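Local coordinates for protein annexin B22 (Schistosoma mansoni, PDB 4MDU) that binds acidic phospholipid membranes in a calcium-dependent manner, aggregates liposomes in the presence of calcium, and takes part in worm reproduction and host-parasite interaction, at residues 264-269 / 280-285; 130-134 / 311-315; 110-115 / 149-153; 30-36 / 64-70. All coordinates share one frame; numbering follows the deposited sequence.

Interaction 1: 264-269 / 280-285; sequences LLEHIE and LVAVLR
Leu284 reaches across to one turn of the facing helix and sets its CD2 methyl among Leu264, Leu265 and Ile268, a purely apolar contact within the all-helical third annexin repeat. The two segments belong to consecutive helices, 264-271 and 274-288, joined by a short connection into an antiparallel hairpin; their axes stand 10.3 Å apart at an angle of 170°. CD2 of Leu284 approaches CG of Leu264 at 3.9 Å and CD1 of Ile268 at 4.0 Å, and it also lies 3.7 Å from the backbone N of Leu265. With CG of Leu284 trans to its own N (chi1 -178°), the branch extends across the gap and presents that methyl to the neighbouring backbone.

One turn away Ile268 offers its CG2 branch to the stem of the opposite leucine, with 3.9 Å between Ile268 CG2 and Leu280 CB, while Val281 places CG2 where Leu265 and Glu269 converge. The aliphatic part of Glu269 crosses Val281 at roughly a right angle, so that an acidic residue contributes a methylene to the margin of an oily seam.

Farther out, Ile241 of helix 236-243 packs on Ile268 and Leu280, and Leu249 of helix 246-260 backs Leu284, placing the hairpin against the rest of the bundle. On the same margin as Glu269, Arg285 lends its alkyl chain to the contact while its guanidinium forms salt bridges with Asp289 and Glu296. Its CG rests 4.2 Å from CD1 of Leu265.

Interaction 2: 130-134 / 311-315; sequences VLIEI and ALMRL
Glu133 and Arg314 face each other from two helical segments that run almost parallel, at 10°, with axes 12.1 Å apart, a spacing that long side chains coming from opposite directions can bridge. The helices belong to the second and fourth annexin repeats, and a buried acid-arginine pair between them is consistent with the polar centre that these two repeats enclose in annexins.

Arg314 grips the carboxylate side-on with two nitrogens, one for each oxygen. NE donates to Glu133 OE2 at 2.7 Å and NH2 to Glu133 OE1 at 2.8 Å, both nearly straight. The oxygens lie close to the guanidinium plane and are met on their syn sides, but the approach is tilted out of the carboxylate plane, the two planes being turned 21° from one another. A bend at chi3 of Arg314 (56°) brings its NE edge round to the acid.

Apolar groups frame this two-bond salt bridge. Val130 and Ile134 lie over one face of the guanidinium, one helical turn apart, and Leu113 and Ser116 of helix 109-122 also touch Arg314. Trp297 packs on Glu133. With so much hydrocarbon around them, the two charges probably depend strongly on each other. Even the carboxylate oxygen that NE holds is flanked by carbon, with Leu315 CD2 3.4 Å from Glu133 OE2.

Interaction 3: 110-115 / 149-153; sequences PYMLAK and AYKQV
The carbonyl oxygen of Ala149, which lies obliquely beside the Tyr111 ring, accepts a backbone bond from Val153 N at 2.9 Å and a weak one from Gln152 N. This helical bonding sets Val153 one turn beyond Ala149, so that both residues meet the same facing helix.

The CG2 methyl of Val153 sits over one face of the Tyr111 ring in a CH-pi contact, 3.9 Å from the centroid and displaced from the ring centre, where it comes within 3.5 Å of Tyr111 CE2. Gln152 CG approaches the same ring at its edge. Tyr111 has its CG trans to N (chi1 -170°), which carries the ring alongside the neighbouring helix; its hydroxyl is held by Asp156.

Beside the ring the packing passes to small residues. CB of Ala114 lies 3.5 Å from the backbone N of Tyr150, and CB of Ala149 is 3.6 Å from Pro110 O. Methyl groups pressed against main chain in this way allow the axes to come within 8.4 Å, at a crossing angle of -60°. Tyr150 bonds through its hydroxyl to Asp169, and its ring also packs on Met121, a residue of a calcium site.

Close, steeply inclined packing of this kind joins the first and third helices of an annexin repeat, here the second, where the third helix lies across the others of the five-helix bundle.

Interaction 4: 30-36 / 64-70; sequences IKPTTGF and ARRTNYE
A single acidic side chain, that of Glu70, holds the backbone of the loop at Thr33, completes the capping box of its own helix and carries a phenylalanine ring on its aliphatic stem. OE2 accepts the backbone N-H of Thr33, a poorly ordered residue, at 2.7 Å through its syn lone pair, with an N-H...O angle of 161°. The other oxygen, OE1, takes the N-H of Thr67 at 3.0 Å, approached from above the carboxylate plane. In return Thr67 OG1 accepts from Glu70 N at 3.1 Å, a nearly linear bond. Thr67 turns its OG1 between N and the carbonyl carbon (chi1 69°), where it can cap the helix while its CG2 methyl packs on Ile30 and Pro32.

This reciprocal pair is a capping box at the start of helix 68-82 in the first annexin repeat, and here the carboxylate of the box also fastens the segment leading into helix 38-48. A type I turn from Thr33 to Phe36 then folds the chain back over Glu70. CG of Glu70 stands 3.7 Å from the centroid of the Phe36 ring, almost exactly above its centre, a CH-pi contact on the same side chain whose oxygens are engaged.

At the other end Ile30 packs against residues 64-67. Its CG1 lies over a face of the Arg65 guanidinium, 3.7 Å from Arg65 CZ, and its CD1 is 3.3 Å from Ala64 O. Arg65 bends back to bond Thr29 O and, through NH1, Val357 O. Arg66 passes its CD near Thr33 and Phe36 and forms a salt bridge from NE to Asp41.

How the interactions relate
From the N terminus, interaction 4 closes first, drawing the lead-in 30-36 onto the helix start at 64-70 of the first repeat. Interaction 3 opens at 110-115, but before it closes at 149-153 the chain passes 130-134, so interactions 3 and 2 cross. Interaction 2 spans far longer, returning only at 311-315, and interaction 1, the third-repeat hairpin, opens and closes entirely within that span. Interactions 2 and 3 also touch: Leu113 CD2 packs 3.5 Å from Arg314 CD. On the other flank Ala282 CB meets Ile132 CG2 at 3.7 Å. Interaction 2 thus joins repeats two and four between interactions 1 and 3; interaction 4 touches none of them, though its nearest atoms come within about 5 Å of interaction 3.

Interaction 1: 264-269 / 280-285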
loop_
_atom_site.group_PDB
_atom_site.type_symbol
_atom_site.label_atom_id
_atom_site.label_comp_id
_atom_site.label_asym_id
_atom_site.label_seq_id
_atom_site.Cartn_x
_atom_site.Cartn_y
_atom_site.Cartn_z
ATOM N N LEU B 264 -1.958 -4.817 21.669
ATOM C CA LEU B 264 -1.508 -5.827 20.724
ATOM C C LEU B 264 -1.402 -5.187 19.342
ATOM O O LEU B 264 -0.488 -5.488 18.573
ATOM C CB LEU B 264 -2.469 -7.013 20.705
ATOM C CG LEU B 264 -2.177 -8.058 19.627
ATOM C CD1 LEU B 264 -0.724 -8.528 19.689
ATOM C CD2 LEU B 264 -3.151 -9.224 19.769
ATOM N N LEU B 265 -2.330 -4.284 19.044
ATOM C CA LEU B 265 -2.276 -3.521 17.793
ATOM C C LEU B 265 -0.965 -2.744 17.690
ATOM O O LEU B 265 -0.257 -2.836 16.683
ATOM C CB LEU B 265 -3.467 -2.555 17.678
ATOM C CG LEU B 265 -3.537 -1.768 16.359
ATOM C CD1 LEU B 265 -3.720 -2.712 15.165
ATOM C CD2 LEU B 265 -4.637 -0.709 16.379
ATOM N N GLU B 266 -0.642 -1.982 18.736
ATOM C CA GLU B 266 0.579 -1.190 18.745
ATOM C C GLU B 266 1.758 -2.086 18.485
ATOM O O GLU B 266 2.661 -1.750 17.726
ATOM C CB GLU B 266 0.772 -0.504 20.098
ATOM C CG GLU B 266 -0.007 0.782 20.256
ATOM C CD GLU B 266 0.037 1.321 21.680
ATOM O OE1 GLU B 266 0.392 0.557 22.608
ATOM O OE2 GLU B 266 -0.287 2.512 21.867
ATOM N N HIS B 267 1.751 -3.230 19.153
ATOM C CA HIS B 267 2.833 -4.189 19.040
ATOM C C HIS B 267 2.999 -4.578 17.583
ATOM O O HIS B 267 4.084 -4.453 17.010
ATOM C CB HIS B 267 2.538 -5.417 19.907
ATOM C CG HIS B 267 3.620 -6.447 19.883
ATOM N ND1 HIS B 267 4.929 -6.156 20.196
ATOM C CD2 HIS B 267 3.589 -7.767 19.582
ATOM C CE1 HIS B 267 5.659 -7.252 20.095
ATOM N NE2 HIS B 267 4.868 -8.245 19.727
ATOM N N ILE B 268 1.912 -5.043 16.982
ATOM C CA ILE B 268 1.950 -5.456 15.583
ATOM C C ILE B 268 2.433 -4.317 14.699
ATOM O O ILE B 268 3.277 -4.506 13.828
ATOM C CB ILE B 268 0.578 -5.962 15.118
ATOM C CG1 ILE B 268 0.351 -7.377 15.685
ATOM C CG2 ILE B 268 0.481 -5.915 13.594
ATOM C CD1 ILE B 268 -0.979 -7.980 15.370
ATOM N N GLU B 269 1.917 -3.122 14.952
ATOM C CA GLU B 269 2.235 -1.970 14.117
ATOM C C GLU B 269 3.704 -1.553 14.178
ATOM O O GLU B 269 4.240 -0.999 13.218
ATOM C CB GLU B 269 1.312 -0.803 14.456
ATOM C CG GLU B 269 -0.094 -1.013 13.929
ATOM C CD GLU B 269 -1.035 0.108 14.302
ATOM O OE1 GLU B 269 -0.865 0.696 15.396
ATOM O OE2 GLU B 269 -1.950 0.393 13.500
ATOM N N LEU B 280 -2.105 -8.208 8.891
ATOM C CA LEU B 280 -2.252 -8.458 10.331
ATOM C C LEU B 280 -3.162 -7.420 10.980
ATOM O O LEU B 280 -4.035 -7.760 11.782
ATOM C CB LEU B 280 -0.891 -8.445 11.028
ATOM C CG LEU B 280 0.104 -9.536 10.615
ATOM C CD1 LEU B 280 1.431 -9.393 11.349
ATOM C CD2 LEU B 280 -0.502 -10.875 10.904
ATOM N N VAL B 281 -2.967 -6.149 10.633
ATOM C CA VAL B 281 -3.784 -5.094 11.228
ATOM C C VAL B 281 -5.238 -5.251 10.834
ATOM O O VAL B 281 -6.141 -5.145 11.683
ATOM C CB VAL B 281 -3.292 -3.688 10.861
ATOM C CG1 VAL B 281 -4.379 -2.665 11.177
ATOM C CG2 VAL B 281 -1.988 -3.362 11.603
ATOM N N ALA B 282 -5.466 -5.522 9.550
ATOM C CA ALA B 282 -6.823 -5.797 9.080
ATOM C C ALA B 282 -7.473 -6.928 9.890
ATOM O O ALA B 282 -8.587 -6.773 10.403
ATOM C CB ALA B 282 -6.830 -6.144 7.598
ATOM N N VAL B 283 -6.792 -8.067 9.989
ATOM C CA VAL B 283 -7.373 -9.223 10.677
ATOM C C VAL B 283 -7.677 -8.923 12.151
ATOM O O VAL B 283 -8.764 -9.235 12.647
ATOM C CB VAL B 283 -6.477 -10.464 10.566
ATOM C CG1 VAL B 283 -7.002 -11.610 11.477
ATOM C CG2 VAL B 283 -6.367 -10.923 9.103
ATOM N N LEU B 284 -6.728 -8.298 12.843
ATOM C CA LEU B 284 -6.914 -7.957 14.257
ATOM C C LEU B 284 -8.093 -7.013 14.429
ATOM O O LEU B 284 -8.950 -7.213 15.307
ATOM C CB LEU B 284 -5.650 -7.315 14.842
ATOM C CG LEU B 284 -5.704 -6.966 16.337
ATOM C CD1 LEU B 284 -6.194 -8.147 17.171
ATOM C CD2 LEU B 284 -4.339 -6.460 16.816
ATOM N N ARG B 285 -8.144 -6.000 13.566
ATOM C CA ARG B 285 -9.176 -4.979 13.670
ATOM C C ARG B 285 -10.517 -5.540 13.236
ATOM O O ARG B 285 -11.561 -5.107 13.724
ATOM C CB ARG B 285 -8.792 -3.727 12.871
ATOM C CG ARG B 285 -7.580 -2.974 13.436
ATOM C CD ARG B 285 -7.359 -1.601 12.725
ATOM N NE ARG B 285 -8.442 -0.659 13.016
ATOM C CZ ARG B 285 -8.724 0.432 12.305
ATOM N NH1 ARG B 285 -8.013 0.759 11.225
ATOM N NH2 ARG B 285 -9.742 1.191 12.672
#

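Interaction 2: 130-134 / 311-315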
loop_
_atom_site.group_PDB
_atom_site.type_symbol
_atom_site.label_atom_id
_atom_site.label_comp_id
_atom_site.label_asym_id
_atom_site.label_seq_id
_atom_site.Cartn_x
_atom_site.Cartn_y
_atom_site.Cartn_z
ATOM N N VAL B 130 -7.089 -5.599 -2.358
ATOM C CA VAL B 130 -8.293 -6.384 -2.585
ATOM C C VAL B 130 -8.158 -7.795 -1.967
ATOM O O VAL B 130 -9.115 -8.333 -1.411
ATOM C CB VAL B 130 -8.644 -6.438 -4.097
ATOM C CG1 VAL B 130 -9.737 -7.466 -4.378
ATOM C CG2 VAL B 130 -9.088 -5.056 -4.585
ATOM N N LEU B 131 -6.970 -8.386 -2.036
ATOM C CA LEU B 131 -6.781 -9.712 -1.419
ATOM C C LEU B 131 -6.950 -9.608 0.099
ATOM O O LEU B 131 -7.692 -10.377 0.709
ATOM C CB LEU B 131 -5.406 -10.303 -1.749
ATOM C CG LEU B 131 -5.012 -10.419 -3.207
ATOM C CD1 LEU B 131 -3.729 -11.301 -3.376
ATOM C CD2 LEU B 131 -6.181 -10.954 -3.992
ATOM N N ILE B 132 -6.292 -8.616 0.700
ATOM C CA ILE B 132 -6.453 -8.370 2.129
ATOM C C ILE B 132 -7.908 -8.123 2.514
ATOM O O ILE B 132 -8.433 -8.734 3.448
ATOM C CB ILE B 132 -5.622 -7.177 2.588
ATOM C CG1 ILE B 132 -4.141 -7.451 2.355
ATOM C CG2 ILE B 132 -5.890 -6.895 4.049
ATOM C CD1 ILE B 132 -3.226 -6.374 2.872
ATOM N N GLU B 133 -8.562 -7.230 1.782
ATOM C CA GLU B 133 -9.949 -6.856 2.063
ATOM C C GLU B 133 -10.906 -8.051 2.046
ATOM O O GLU B 133 -11.762 -8.213 2.926
ATOM C CB GLU B 133 -10.433 -5.791 1.051
ATOM C CG GLU B 133 -11.906 -5.416 1.244
ATOM C CD GLU B 133 -12.661 -5.271 -0.070
ATOM O OE1 GLU B 133 -12.191 -4.514 -0.937
ATOM O OE2 GLU B 133 -13.719 -5.918 -0.234
ATOM N N ILE B 134 -10.773 -8.875 1.021
ATOM C CA ILE B 134 -11.641 -10.030 0.849
ATOM C C ILE B 134 -11.292 -11.196 1.794
ATOM O O ILE B 134 -12.152 -11.671 2.543
ATOM C CB ILE B 134 -11.625 -10.505 -0.623
ATOM C CG1 ILE B 134 -12.328 -9.463 -1.507
ATOM C CG2 ILE B 134 -12.298 -11.869 -0.745
ATOM C CD1 ILE B 134 -12.446 -9.880 -2.950
ATOM N N ALA B 311 -14.579 -1.934 -5.112
ATOM C CA ALA B 311 -14.508 -2.046 -3.654
ATOM C C ALA B 311 -15.735 -1.490 -2.932
ATOM O O ALA B 311 -16.291 -2.142 -2.041
ATOM C CB ALA B 311 -13.209 -1.412 -3.112
ATOM N N LEU B 312 -16.166 -0.296 -3.333
ATOM C CA LEU B 312 -17.295 0.356 -2.682
ATOM C C LEU B 312 -18.539 -0.495 -2.734
ATOM O O LEU B 312 -19.192 -0.724 -1.708
ATOM C CB LEU B 312 -17.588 1.724 -3.315
ATOM C CG LEU B 312 -18.830 2.423 -2.757
ATOM C CD1 LEU B 312 -18.727 2.662 -1.254
ATOM C CD2 LEU B 312 -19.054 3.764 -3.488
ATOM N N MET B 313 -18.886 -0.953 -3.934
ATOM C CA MET B 313 -20.081 -1.779 -4.082
ATOM C C MET B 313 -19.882 -3.190 -3.469
ATOM O O MET B 313 -20.815 -3.743 -2.891
ATOM C CB MET B 313 -20.580 -1.816 -5.551
ATOM C CG MET B 313 -19.746 -2.631 -6.533
ATOM S SD MET B 313 -20.449 -2.709 -8.213
ATOM C CE MET B 313 -19.486 -1.440 -9.007
ATOM N N ARG B 314 -18.674 -3.753 -3.569
ATOM C CA ARG B 314 -18.419 -5.059 -2.939
ATOM C C ARG B 314 -18.659 -4.978 -1.433
ATOM O O ARG B 314 -19.397 -5.783 -0.860
ATOM C CB ARG B 314 -17.004 -5.554 -3.219
ATOM C CG ARG B 314 -16.671 -6.881 -2.483
ATOM C CD ARG B 314 -15.345 -7.499 -2.948
ATOM N NE ARG B 314 -14.227 -6.576 -2.812
ATOM C CZ ARG B 314 -13.611 -5.982 -3.831
ATOM N NH1 ARG B 314 -13.973 -6.240 -5.084
ATOM N NH2 ARG B 314 -12.618 -5.136 -3.599
ATOM N N LEU B 315 -18.078 -3.965 -0.800
ATOM C CA LEU B 315 -18.217 -3.795 0.638
ATOM C C LEU B 315 -19.665 -3.598 1.066
ATOM O O LEU B 315 -20.143 -4.268 1.989
ATOM C CB LEU B 315 -17.330 -2.660 1.134
ATOM C CG LEU B 315 -15.851 -3.056 1.088
ATOM C CD1 LEU B 315 -14.984 -1.855 1.317
ATOM C CD2 LEU B 315 -15.516 -4.208 2.100
#

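Interaction 3: 110-115 / 149-153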
loop_
_atom_site.group_PDB
_atom_site.type_symbol
_atom_site.label_atom_id
_atom_site.label_comp_id
_atom_site.label_asym_id
_atom_site.label_seq_id
_atom_site.Cartn_x
_atom_site.Cartn_y
_atom_site.Cartn_z
ATOM N N PRO B 110 -20.158 -15.976 -3.174
ATOM C CA PRO B 110 -18.842 -16.575 -3.422
ATOM C C PRO B 110 -18.332 -16.400 -4.853
ATOM O O PRO B 110 -17.134 -16.198 -5.031
ATOM C CB PRO B 110 -19.050 -18.069 -3.084
ATOM C CG PRO B 110 -20.538 -18.257 -2.964
ATOM C CD PRO B 110 -21.094 -16.929 -2.548
ATOM N N TYR B 111 -19.197 -16.474 -5.856
ATOM C CA TYR B 111 -18.729 -16.262 -7.235
ATOM C C TYR B 111 -18.306 -14.801 -7.421
ATOM O O TYR B 111 -17.268 -14.464 -8.030
ATOM C CB TYR B 111 -19.837 -16.607 -8.226
ATOM C CG TYR B 111 -19.372 -16.640 -9.663
ATOM C CD1 TYR B 111 -19.474 -15.522 -10.482
ATOM C CD2 TYR B 111 -18.829 -17.796 -10.205
ATOM C CE1 TYR B 111 -19.049 -15.558 -11.800
ATOM C CE2 TYR B 111 -18.396 -17.837 -11.517
ATOM C CZ TYR B 111 -18.509 -16.716 -12.310
ATOM O OH TYR B 111 -18.081 -16.778 -13.616
ATOM N N MET B 112 -19.120 -13.918 -6.879
ATOM C CA MET B 112 -18.796 -12.499 -6.955
ATOM C C MET B 112 -17.421 -12.228 -6.344
ATOM O O MET B 112 -16.597 -11.528 -6.928
ATOM C CB MET B 112 -19.883 -11.663 -6.282
ATOM C CG MET B 112 -19.705 -10.175 -6.503
ATOM S SD MET B 112 -18.965 -9.499 -5.035
ATOM C CE MET B 112 -20.476 -9.200 -4.168
ATOM N N LEU B 113 -17.148 -12.811 -5.184
ATOM C CA LEU B 113 -15.854 -12.573 -4.564
ATOM C C LEU B 113 -14.756 -13.208 -5.406
ATOM O O LEU B 113 -13.677 -12.626 -5.590
ATOM C CB LEU B 113 -15.826 -13.056 -3.112
ATOM C CG LEU B 113 -16.768 -12.267 -2.204
ATOM C CD1 LEU B 113 -16.737 -12.858 -0.802
ATOM C CD2 LEU B 113 -16.400 -10.783 -2.192
ATOM N N ALA B 114 -15.021 -14.389 -5.945
ATOM C CA ALA B 114 -13.978 -15.071 -6.721
ATOM C C ALA B 114 -13.616 -14.268 -7.984
ATOM O O ALA B 114 -12.453 -14.135 -8.330
ATOM C CB ALA B 114 -14.377 -16.529 -7.061
ATOM N N LYS B 115 -14.611 -13.713 -8.658
ATOM C CA LYS B 115 -14.321 -12.896 -9.828
ATOM C C LYS B 115 -13.412 -11.704 -9.485
ATOM O O LYS B 115 -12.428 -11.447 -10.175
ATOM C CB LYS B 115 -15.610 -12.431 -10.498
ATOM C CG LYS B 115 -15.760 -12.904 -11.946
ATOM C CD LYS B 115 -17.008 -12.309 -12.599
ATOM C CE LYS B 115 -17.172 -12.762 -14.039
ATOM N NZ LYS B 115 -18.363 -12.138 -14.691
ATOM N N ALA B 149 -15.666 -21.546 -6.215
ATOM C CA ALA B 149 -16.250 -20.659 -7.198
ATOM C C ALA B 149 -15.147 -20.153 -8.128
ATOM O O ALA B 149 -15.360 -19.984 -9.327
ATOM C CB ALA B 149 -16.953 -19.513 -6.505
ATOM N N TYR B 150 -13.961 -19.928 -7.565
ATOM C CA TYR B 150 -12.822 -19.478 -8.354
ATOM C C TYR B 150 -12.539 -20.443 -9.493
ATOM O O TYR B 150 -12.383 -20.021 -10.641
ATOM C CB TYR B 150 -11.576 -19.341 -7.487
ATOM C CG TYR B 150 -10.463 -18.534 -8.122
ATOM C CD1 TYR B 150 -9.485 -19.147 -8.906
ATOM C CD2 TYR B 150 -10.381 -17.151 -7.926
ATOM C CE1 TYR B 150 -8.457 -18.412 -9.481
ATOM C CE2 TYR B 150 -9.360 -16.402 -8.505
ATOM C CZ TYR B 150 -8.405 -17.035 -9.277
ATOM O OH TYR B 150 -7.391 -16.290 -9.824
ATOM N N LYS B 151 -12.461 -21.736 -9.169
ATOM C CA LYS B 151 -12.250 -22.759 -10.194
ATOM C C LYS B 151 -13.309 -22.644 -11.294
ATOM O O LYS B 151 -13.023 -22.870 -12.466
ATOM C CB LYS B 151 -12.190 -24.176 -9.585
ATOM C CG LYS B 151 -10.934 -24.411 -8.734
ATOM C CD LYS B 151 -10.849 -25.831 -8.179
ATOM C CE LYS B 151 -10.603 -26.846 -9.287
ATOM N NZ LYS B 151 -9.342 -26.573 -10.040
ATOM N N GLN B 152 -14.520 -22.260 -10.909
ATOM C CA GLN B 152 -15.595 -22.052 -11.869
ATOM C C GLN B 152 -15.426 -20.754 -12.672
ATOM O O GLN B 152 -15.932 -20.637 -13.791
ATOM C CB GLN B 152 -16.956 -22.076 -11.169
ATOM C CG GLN B 152 -18.139 -22.015 -12.133
ATOM C CD GLN B 152 -18.081 -23.107 -13.191
ATOM O OE1 GLN B 152 -17.491 -24.169 -12.979
ATOM N NE2 GLN B 152 -18.675 -22.841 -14.342
ATOM N N VAL B 153 -14.733 -19.773 -12.100
ATOM C CA VAL B 153 -14.448 -18.550 -12.839
ATOM C C VAL B 153 -13.396 -18.856 -13.904
ATOM O O VAL B 153 -13.471 -18.356 -15.026
ATOM C CB VAL B 153 -13.942 -17.420 -11.922
ATOM C CG1 VAL B 153 -13.268 -16.327 -12.746
ATOM C CG2 VAL B 153 -15.087 -16.844 -11.079
#

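Interaction 4: 30-36 / 64-70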
loop_
_atom_site.group_PDB
_atom_site.type_symbol
_atom_site.label_atom_id
_atom_site.label_comp_id
_atom_site.label_asym_id
_atom_site.label_seq_id
_atom_site.Cartn_x
_atom_site.Cartn_y
_atom_site.Cartn_z
ATOM N N ILE B 30 -29.681 -5.251 5.787
ATOM C CA ILE B 30 -30.580 -6.201 5.126
ATOM C C ILE B 30 -30.721 -7.506 5.907
ATOM O O ILE B 30 -29.741 -8.210 6.148
ATOM C CB ILE B 30 -30.196 -6.505 3.648
ATOM C CG1 ILE B 30 -30.222 -5.219 2.795
ATOM C CG2 ILE B 30 -31.164 -7.569 3.054
ATOM C CD1 ILE B 30 -29.486 -5.350 1.390
ATOM N N LYS B 31 -31.955 -7.809 6.300
ATOM C CA LYS B 31 -32.265 -9.001 7.075
ATOM C C LYS B 31 -33.186 -9.868 6.234
ATOM O O LYS B 31 -33.980 -9.340 5.455
ATOM C CB LYS B 31 -33.006 -8.619 8.364
ATOM C CG LYS B 31 -32.148 -7.963 9.443
ATOM C CD LYS B 31 -33.016 -7.166 10.427
ATOM C CE LYS B 31 -33.191 -7.877 11.759
ATOM N NZ LYS B 31 -31.959 -7.816 12.604
ATOM N N PRO B 32 -33.110 -11.197 6.410
ATOM C CA PRO B 32 -34.064 -12.084 5.741
ATOM C C PRO B 32 -35.489 -11.611 5.982
ATOM O O PRO B 32 -35.864 -11.286 7.112
ATOM C CB PRO B 32 -33.825 -13.444 6.416
ATOM C CG PRO B 32 -33.040 -13.133 7.665
ATOM C CD PRO B 32 -32.217 -11.933 7.315
ATOM N N THR B 33 -36.263 -11.562 4.904
ATOM C CA THR B 33 -37.640 -11.096 4.930
ATOM C C THR B 33 -38.556 -12.251 5.322
ATOM O O THR B 33 -38.678 -13.231 4.591
ATOM C CB THR B 33 -38.053 -10.558 3.539
ATOM O OG1 THR B 33 -36.956 -9.843 2.946
ATOM C CG2 THR B 33 -39.266 -9.640 3.645
ATOM N N THR B 34 -39.191 -12.141 6.481
ATOM C CA THR B 34 -40.002 -13.245 6.996
ATOM C C THR B 34 -41.205 -13.570 6.080
ATOM O O THR B 34 -41.658 -14.714 6.015
ATOM C CB THR B 34 -40.358 -13.036 8.511
ATOM O OG1 THR B 34 -41.737 -13.346 8.769
ATOM C CG2 THR B 34 -40.050 -11.599 8.931
ATOM N N GLY B 35 -41.683 -12.581 5.334
ATOM C CA GLY B 35 -42.698 -12.840 4.326
ATOM C C GLY B 35 -42.166 -13.126 2.923
ATOM O O GLY B 35 -42.889 -12.955 1.934
ATOM N N PHE B 36 -40.915 -13.582 2.831
ATOM C CA PHE B 36 -40.225 -13.718 1.541
ATOM C C PHE B 36 -40.883 -14.670 0.538
ATOM O O PHE B 36 -41.017 -15.862 0.791
ATOM C CB PHE B 36 -38.757 -14.118 1.735
ATOM C CG PHE B 36 -38.035 -14.400 0.444
ATOM C CD1 PHE B 36 -37.889 -13.408 -0.514
ATOM C CD2 PHE B 36 -37.505 -15.660 0.185
ATOM C CE1 PHE B 36 -37.228 -13.667 -1.706
ATOM C CE2 PHE B 36 -36.842 -15.920 -0.999
ATOM C CZ PHE B 36 -36.704 -14.921 -1.949
ATOM N N ALA B 64 -31.827 -4.989 -4.194
ATOM C CA ALA B 64 -31.006 -4.314 -3.184
ATOM C C ALA B 64 -31.661 -4.286 -1.790
ATOM O O ALA B 64 -31.138 -3.658 -0.855
ATOM C CB ALA B 64 -30.652 -2.900 -3.637
ATOM N N ARG B 65 -32.811 -4.939 -1.660
ATOM C CA ARG B 65 -33.438 -5.136 -0.347
ATOM C C ARG B 65 -33.598 -6.614 0.056
ATOM O O ARG B 65 -34.408 -6.936 0.917
ATOM C CB ARG B 65 -34.792 -4.432 -0.280
ATOM C CG ARG B 65 -34.723 -2.889 -0.391
ATOM C CD ARG B 65 -33.727 -2.282 0.612
ATOM N NE ARG B 65 -33.969 -2.743 1.973
ATOM C CZ ARG B 65 -33.044 -2.790 2.928
ATOM N NH1 ARG B 65 -31.801 -2.382 2.681
ATOM N NH2 ARG B 65 -33.361 -3.245 4.137
ATOM N N ARG B 66 -32.823 -7.502 -0.557
ATOM C CA ARG B 66 -32.857 -8.934 -0.220
ATOM C C ARG B 66 -31.451 -9.447 0.092
ATOM O O ARG B 66 -30.473 -8.919 -0.425
ATOM C CB ARG B 66 -33.437 -9.749 -1.386
ATOM C CG ARG B 66 -34.827 -9.300 -1.876
ATOM C CD ARG B 66 -35.973 -9.761 -0.948
ATOM N NE ARG B 66 -37.273 -9.439 -1.542
ATOM C CZ ARG B 66 -37.916 -8.286 -1.353
ATOM N NH1 ARG B 66 -37.390 -7.362 -0.551
ATOM N NH2 ARG B 66 -39.083 -8.055 -1.955
ATOM N N THR B 67 -31.340 -10.484 0.924
ATOM C CA THR B 67 -30.036 -11.065 1.189
ATOM C C THR B 67 -29.610 -11.855 -0.036
ATOM O O THR B 67 -30.425 -12.132 -0.929
ATOM C CB THR B 67 -30.090 -12.053 2.342
ATOM O OG1 THR B 67 -30.836 -13.199 1.920
ATOM C CG2 THR B 67 -30.760 -11.440 3.553
ATOM N N ASN B 68 -28.333 -12.210 -0.076
ATOM C CA ASN B 68 -27.802 -13.059 -1.135
ATOM C C ASN B 68 -28.619 -14.353 -1.312
ATOM O O ASN B 68 -29.003 -14.708 -2.422
ATOM C CB ASN B 68 -26.335 -13.390 -0.863
ATOM C CG ASN B 68 -25.766 -14.377 -1.868
ATOM O OD1 ASN B 68 -25.484 -14.015 -3.006
ATOM N ND2 ASN B 68 -25.579 -15.626 -1.443
ATOM N N TYR B 69 -28.898 -15.044 -0.212
ATOM C CA TYR B 69 -29.747 -16.223 -0.278
ATOM C C TYR B 69 -31.095 -15.948 -0.971
ATOM O O TYR B 69 -31.500 -16.672 -1.888
ATOM C CB TYR B 69 -29.962 -16.853 1.103
ATOM C CG TYR B 69 -30.764 -18.138 1.007
ATOM C CD1 TYR B 69 -30.138 -19.359 0.771
ATOM C CD2 TYR B 69 -32.146 -18.119 1.104
ATOM C CE1 TYR B 69 -30.867 -20.523 0.658
ATOM C CE2 TYR B 69 -32.887 -19.280 0.986
ATOM C CZ TYR B 69 -32.244 -20.476 0.768
ATOM O OH TYR B 69 -32.989 -21.628 0.661
ATOM N N GLU B 70 -31.789 -14.897 -0.555
ATOM C CA GLU B 70 -33.046 -14.573 -1.216
ATOM C C GLU B 70 -32.860 -14.228 -2.703
ATOM O O GLU B 70 -33.655 -14.649 -3.550
ATOM C CB GLU B 70 -33.771 -13.462 -0.472
ATOM C CG GLU B 70 -34.161 -13.859 0.942
ATOM C CD GLU B 70 -34.525 -12.667 1.813
ATOM O OE1 GLU B 70 -34.107 -11.531 1.501
ATOM O OE2 GLU B 70 -35.229 -12.871 2.818
#